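Local coordinates for protein GH62 arabinofuranosidase (Podospora anserina, PDB 4N4B) that probably removes terminal alpha-L-arabinofuranosyl side groups from plant xylan, working as a calcium-containing five-bladed beta-propeller hydrolase, at residues D21-W26 with I330-P335; S222-K227 with I300-I305. One frame throughout, in Å; residues are numbered along the deposited sequence. Where two conformers were deposited one is given.

Contact 1. Residues D21-W26 with I330-P335; sequences DLPTTW and IAHNNP
The closure of the beta-propeller, where the N-terminal part of the chain joins the blade that holds its C-terminal strand, brings Trp26 and Pro23 of 21-26 against His332 and Asn334 of 330-335. The six-membered ring of Trp26 and the imidazole of His332 form an offset stack, with centroids 4.2 Å apart and planes inclined at 22°. Trp26 CZ3 sits over the middle of the imidazole, 3.4 Å from His332 NE2. With CG anti to the backbone N (chi1 -179°), the His332 side chain extends from the end of strand 326-332 toward Trp26. Pro23 fills the corner between the rings: its CG reaches the imidazole edge, 3.7 Å from His332 CE1, and also lies over the rim of one indole face. Beside the stacked rings, Asn334 ND2 donates to Thr25 O across 2.8 Å, nearly straight at the hydrogen. The acceptor lies close to the Asn334 amide plane, while the donor approaches from above the Thr25 carbonyl plane. Asn334 OD1 in turn accepts from Gln27 N, so both polar atoms of this amide are bonded to backbone just before strand 28-30. Just beyond, strand 28-30 runs between strands 272-274 and 326-332, antiparallel to the latter.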
loop_
_atom_site.group_PDB
_atom_site.type_symbol
_atom_site.label_atom_id
_atom_site.label_comp_id
_atom_site.label_asym_id
_atom_site.label_seq_id
_atom_site.Cartn_x
_atom_site.Cartn_y
_atom_site.Cartn_z
ATOM N N ASP A 21 0.185 -10.999 -19.807
ATOM C CA ASP A 21 -1.066 -11.309 -19.116
ATOM C C ASP A 21 -1.673 -10.094 -18.403
ATOM O O ASP A 21 -2.525 -10.317 -17.534
ATOM C CB ASP A 21 -0.830 -12.442 -18.155
ATOM C CG ASP A 21 -0.770 -13.803 -18.888
ATOM O OD1 ASP A 21 -1.307 -13.948 -20.009
ATOM O OD2 ASP A 21 -0.243 -14.728 -18.318
ATOM N N LEU A 22 -1.267 -8.908 -18.784
ATOM C CA LEU A 22 -1.877 -7.660 -18.291
ATOM C C LEU A 22 -2.468 -6.935 -19.442
ATOM O O LEU A 22 -1.787 -6.762 -20.460
ATOM C CB LEU A 22 -0.864 -6.734 -17.670
ATOM C CG LEU A 22 -0.252 -7.210 -16.361
ATOM C CD1 LEU A 22 0.745 -6.177 -15.770
ATOM C CD2 LEU A 22 -1.211 -7.524 -15.273
ATOM N N PRO A 23 -3.743 -6.430 -19.294
ATOM C CA PRO A 23 -4.296 -5.578 -20.356
ATOM C C PRO A 23 -3.646 -4.208 -20.302
ATOM O O PRO A 23 -3.175 -3.713 -19.230
ATOM C CB PRO A 23 -5.803 -5.632 -20.018
ATOM C CG PRO A 23 -5.792 -5.644 -18.484
ATOM C CD PRO A 23 -4.606 -6.503 -18.105
ATOM N N THR A 24 -3.683 -3.488 -21.414
ATOM C CA THR A 24 -3.346 -2.088 -21.437
ATOM C C THR A 24 -4.507 -1.144 -20.972
ATOM O O THR A 24 -4.230 -0.033 -20.487
ATOM C CB THR A 24 -2.797 -1.673 -22.815
ATOM O OG1 THR A 24 -3.820 -1.865 -23.773
ATOM C CG2 THR A 24 -1.656 -2.575 -23.199
ATOM N N THR A 25 -5.783 -1.599 -21.073
ATOM C CA THR A 25 -6.949 -0.863 -20.450
ATOM C C THR A 25 -7.545 -1.786 -19.380
ATOM O O THR A 25 -7.549 -3.007 -19.413
ATOM C CB THR A 25 -8.037 -0.472 -21.461
ATOM O OG1 THR A 25 -8.937 -1.587 -21.742
ATOM C CG2 THR A 25 -7.474 0.229 -22.669
ATOM N N TRP A 26 -8.065 -1.111 -18.350
ATOM C CA TRP A 26 -8.527 -1.791 -17.147
ATOM C C TRP A 26 -9.981 -1.400 -16.845
ATOM O O TRP A 26 -10.359 -0.257 -17.004
ATOM C CB TRP A 26 -7.651 -1.309 -15.923
ATOM C CG TRP A 26 -6.241 -1.863 -16.011
ATOM C CD1 TRP A 26 -5.316 -1.514 -16.938
ATOM C CD2 TRP A 26 -5.728 -2.974 -15.293
ATOM N NE1 TRP A 26 -4.210 -2.301 -16.782
ATOM C CE2 TRP A 26 -4.416 -3.210 -15.812
ATOM C CE3 TRP A 26 -6.210 -3.777 -14.272
ATOM C CZ2 TRP A 26 -3.613 -4.235 -15.334
ATOM C CZ3 TRP A 26 -5.403 -4.757 -13.771
ATOM C CH2 TRP A 26 -4.121 -5.034 -14.369
ATOM N N ILE A 330 -12.078 -3.447 -5.214
ATOM C CA ILE A 330 -12.341 -3.524 -6.666
ATOM C C ILE A 330 -11.846 -4.834 -7.217
ATOM O O ILE A 330 -10.740 -5.296 -6.829
ATOM C CB ILE A 330 -11.824 -2.324 -7.474
ATOM C CG1 ILE A 330 -10.384 -1.975 -7.156
ATOM C CG2 ILE A 330 -12.790 -1.135 -7.238
ATOM C CD1 ILE A 330 -9.834 -0.819 -7.949
ATOM N N ALA A 331 -12.646 -5.449 -8.051
ATOM C CA ALA A 331 -12.314 -6.700 -8.753
ATOM C C ALA A 331 -12.158 -6.438 -10.204
ATOM O O ALA A 331 -12.908 -5.750 -10.863
ATOM C CB ALA A 331 -13.369 -7.783 -8.470
ATOM N N HIS A 332 -11.045 -6.964 -10.733
ATOM C CA HIS A 332 -10.672 -6.720 -12.125
ATOM C C HIS A 332 -11.567 -7.437 -13.103
ATOM O O HIS A 332 -11.550 -8.686 -13.043
ATOM C CB HIS A 332 -9.223 -7.092 -12.288
ATOM C CG HIS A 332 -8.637 -6.886 -13.626
ATOM N ND1 HIS A 332 -8.988 -5.993 -14.610
ATOM C CD2 HIS A 332 -7.569 -7.577 -14.123
ATOM C CE1 HIS A 332 -8.170 -6.164 -15.668
ATOM N NE2 HIS A 332 -7.306 -7.120 -15.357
ATOM N N ASN A 333 -12.309 -6.723 -13.924
ATOM C CA ASN A 333 -13.331 -7.253 -14.851
ATOM C C ASN A 333 -12.836 -7.827 -16.106
ATOM O O ASN A 333 -13.595 -8.640 -16.692
ATOM C CB ASN A 333 -14.453 -6.130 -15.200
ATOM C CG ASN A 333 -15.318 -6.039 -14.091
ATOM O OD1 ASN A 333 -15.424 -7.013 -13.273
ATOM N ND2 ASN A 333 -15.977 -4.981 -13.980
ATOM N N ASN A 334 -11.718 -7.330 -16.539
ATOM C CA ASN A 334 -11.177 -7.698 -17.908
ATOM C C ASN A 334 -9.782 -8.329 -17.858
ATOM O O ASN A 334 -8.881 -7.837 -18.512
ATOM C CB ASN A 334 -11.229 -6.530 -18.876
ATOM C CG ASN A 334 -10.281 -5.420 -18.546
ATOM O OD1 ASN A 334 -10.043 -5.082 -17.331
ATOM N ND2 ASN A 334 -9.692 -4.793 -19.557
ATOM N N PRO A 335 -9.675 -9.457 -17.134
ATOM C CA PRO A 335 -8.362 -10.149 -17.054
ATOM C C PRO A 335 -7.937 -10.568 -18.511
ATOM O O PRO A 335 -8.792 -10.867 -19.352
ATOM C CB PRO A 335 -8.634 -11.382 -16.153
ATOM C CG PRO A 335 -10.050 -11.619 -16.346
ATOM C CD PRO A 335 -10.655 -10.176 -16.370
#

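Contact 2. Residues S222-K227 with I300-I305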
loop_
_atom_site.group_PDB
_atom_site.type_symbol
_atom_site.label_atom_id
_atom_site.label_comp_id
_atom_site.label_asym_id
_atom_site.label_seq_id
_atom_site.Cartn_x
_atom_site.Cartn_y
_atom_site.Cartn_z
ATOM N N SER A 222 5.811 -8.345 -8.380
ATOM C CA SER A 222 6.324 -9.244 -9.409
ATOM C C SER A 222 5.190 -10.008 -10.037
ATOM O O SER A 222 4.115 -10.238 -9.498
ATOM C CB SER A 222 7.344 -10.211 -8.834
ATOM O OG SER A 222 6.834 -11.103 -7.887
ATOM N N LEU A 223 5.440 -10.366 -11.346
ATOM C CA LEU A 223 4.473 -11.050 -12.194
ATOM C C LEU A 223 4.981 -12.448 -12.528
ATOM O O LEU A 223 6.200 -12.647 -12.562
ATOM C CB LEU A 223 4.225 -10.254 -13.431
ATOM C CG LEU A 223 3.687 -8.768 -13.258
ATOM C CD1 LEU A 223 3.786 -8.010 -14.556
ATOM C CD2 LEU A 223 2.264 -8.899 -12.811
ATOM N N PRO A 224 4.107 -13.376 -12.768
ATOM C CA PRO A 224 4.573 -14.770 -13.113
ATOM C C PRO A 224 5.454 -14.776 -14.360
ATOM O O PRO A 224 6.320 -15.728 -14.386
ATOM C CB PRO A 224 3.260 -15.526 -13.363
ATOM C CG PRO A 224 2.167 -14.658 -12.682
ATOM C CD PRO A 224 2.653 -13.289 -12.715
ATOM N N ASP A 225 5.374 -13.881 -15.309
ATOM C CA ASP A 225 6.301 -13.877 -16.421
ATOM C C ASP A 225 7.646 -13.280 -16.161
ATOM O O ASP A 225 8.491 -13.194 -17.049
ATOM C CB ASP A 225 5.649 -13.243 -17.650
ATOM C CG ASP A 225 5.472 -11.703 -17.485
ATOM O OD1 ASP A 225 5.768 -11.128 -16.449
ATOM O OD2 ASP A 225 5.185 -11.069 -18.486
ATOM N N GLY A 226 7.970 -12.851 -14.927
ATOM C CA GLY A 226 9.240 -12.316 -14.481
ATOM C C GLY A 226 9.382 -10.777 -14.646
ATOM O O GLY A 226 10.471 -10.231 -14.409
ATOM N N LYS A 227 8.314 -10.150 -15.108
ATOM C CA LYS A 227 8.317 -8.686 -15.123
ATOM C C LYS A 227 7.697 -8.140 -13.791
ATOM O O LYS A 227 7.320 -8.903 -12.916
ATOM C CB LYS A 227 7.542 -8.289 -16.286
ATOM C CG LYS A 227 8.321 -8.597 -17.625
ATOM C CD LYS A 227 7.446 -8.252 -18.800
ATOM C CE LYS A 227 7.957 -8.946 -20.095
ATOM N NZ LYS A 227 9.447 -8.919 -20.296
ATOM N N ILE A 300 2.009 -11.417 -7.575
ATOM C CA ILE A 300 0.526 -11.372 -7.783
ATOM C C ILE A 300 0.097 -12.353 -8.868
ATOM O O ILE A 300 0.936 -12.801 -9.701
ATOM C CB ILE A 300 0.042 -9.970 -8.070
ATOM C CG1 ILE A 300 0.631 -9.444 -9.387
ATOM C CG2 ILE A 300 0.342 -9.118 -6.828
ATOM C CD1 ILE A 300 -0.034 -8.179 -9.878
ATOM N N ASP A 301 -1.201 -12.643 -8.906
ATOM C CA ASP A 301 -1.799 -13.415 -9.988
ATOM C C ASP A 301 -2.596 -12.480 -10.898
ATOM O O ASP A 301 -3.691 -12.039 -10.547
ATOM C CB ASP A 301 -2.707 -14.511 -9.429
ATOM C CG ASP A 301 -3.463 -15.251 -10.515
ATOM O OD1 ASP A 301 -3.187 -15.005 -11.708
ATOM O OD2 ASP A 301 -4.335 -16.080 -10.176
ATOM N N PRO A 302 -2.034 -12.177 -12.064
ATOM C CA PRO A 302 -2.606 -11.239 -12.969
ATOM C C PRO A 302 -3.933 -11.752 -13.512
ATOM O O PRO A 302 -4.718 -10.924 -14.028
ATOM C CB PRO A 302 -1.562 -11.081 -14.103
ATOM C CG PRO A 302 -0.807 -12.343 -14.066
ATOM C CD PRO A 302 -0.791 -12.810 -12.640
ATOM N N CYS A 303 -4.280 -13.001 -13.322
ATOM C CA CYS A 303 -5.584 -13.524 -13.833
ATOM C C CYS A 303 -6.756 -13.310 -12.881
ATOM O O CYS A 303 -7.905 -13.525 -13.260
ATOM C CB CYS A 303 -5.429 -15.006 -14.188
ATOM S SG CYS A 303 -3.927 -15.344 -15.241
ATOM N N ASN A 304 -6.437 -12.879 -11.638
ATOM C CA ASN A 304 -7.435 -12.776 -10.622
ATOM C C ASN A 304 -7.123 -11.620 -9.657
ATOM O O ASN A 304 -7.037 -11.855 -8.444
ATOM C CB ASN A 304 -7.515 -14.100 -9.851
ATOM C CG ASN A 304 -7.997 -15.242 -10.720
ATOM O OD1 ASN A 304 -9.196 -15.360 -10.997
ATOM N ND2 ASN A 304 -7.059 -16.097 -11.121
ATOM N N ILE A 305 -6.937 -10.450 -10.215
ATOM C CA ILE A 305 -6.611 -9.251 -9.402
ATOM C C ILE A 305 -7.839 -8.704 -8.642
ATOM O O ILE A 305 -8.836 -8.420 -9.280
ATOM C CB ILE A 305 -5.949 -8.184 -10.238
ATOM C CG1 ILE A 305 -4.599 -8.637 -10.740
ATOM C CG2 ILE A 305 -5.798 -6.892 -9.397
ATOM C CD1 ILE A 305 -4.026 -7.812 -11.786
#
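Two inter-strand loops of the propeller meet where Ser222 O accepts a backbone hydrogen bond from Ile300 N, 3.1 Å long. One is the hairpin turn joining strands 216-222 and 228-235; the other leads from strand 286-288 to strand 306-311. On one side of the bond Leu223 and Ile300 run alongside each other in the same direction, with Leu223 CD2 3.8 Å from Ile300 CD1. CG1 of Ile300, placed between its backbone N and carbonyl carbon (chi1 64°), lies against both Leu223 CD2 and Ser222 O. Elsewhere Pro224 approaches Pro302: Pro224 CD is 3.5 Å from Pro302 CD, a tight carbon pair, and the Pro224 ring also borders Ile300 O.

Both loops are shaped by a type I turn and an Asx turn. The first, from Leu223 to Gly226, has a G1 bulge: Leu223 N bonds to Lys227 O, and Gly226 takes the positive phi. Ser222 OG is held by Lys297 O, which ties the hairpin to the chain ahead of Ile300. In the second turn, Asp301 to Asn304, Cys303 is disulfide-bonded to Cys337. Asp225 OD1 receives Lys227 N at 3.0 Å, and Asp301 OD1 receives Cys303 N at 2.8 Å, each donor coming from above the carboxylate plane.

How the contacts relate
Contact 2 is nested along the chain within the loop that contact 1 closes, and their centres are 12 Å apart. They touch at several points: His332 N lies 3.0 Å from Ile305 O, a probable hydrogen bond from the end of strand 326-332 to the residue just before strand 306-311; Leu22 CD1 packs 3.8 Å from Leu223 CD1; and Asp21 O comes within 3.6 Å of Pro302 CB. Pro335, two residues before Cys337, the disulfide partner of Cys303, brings its CB to 3.7 Å from Cys303 O, so the C-terminal tail passes from one contact to the other. Both lie away from His285, a calcium ligand of this protein. The Ile300 side chain is about 13 Å from the bound calcium ion.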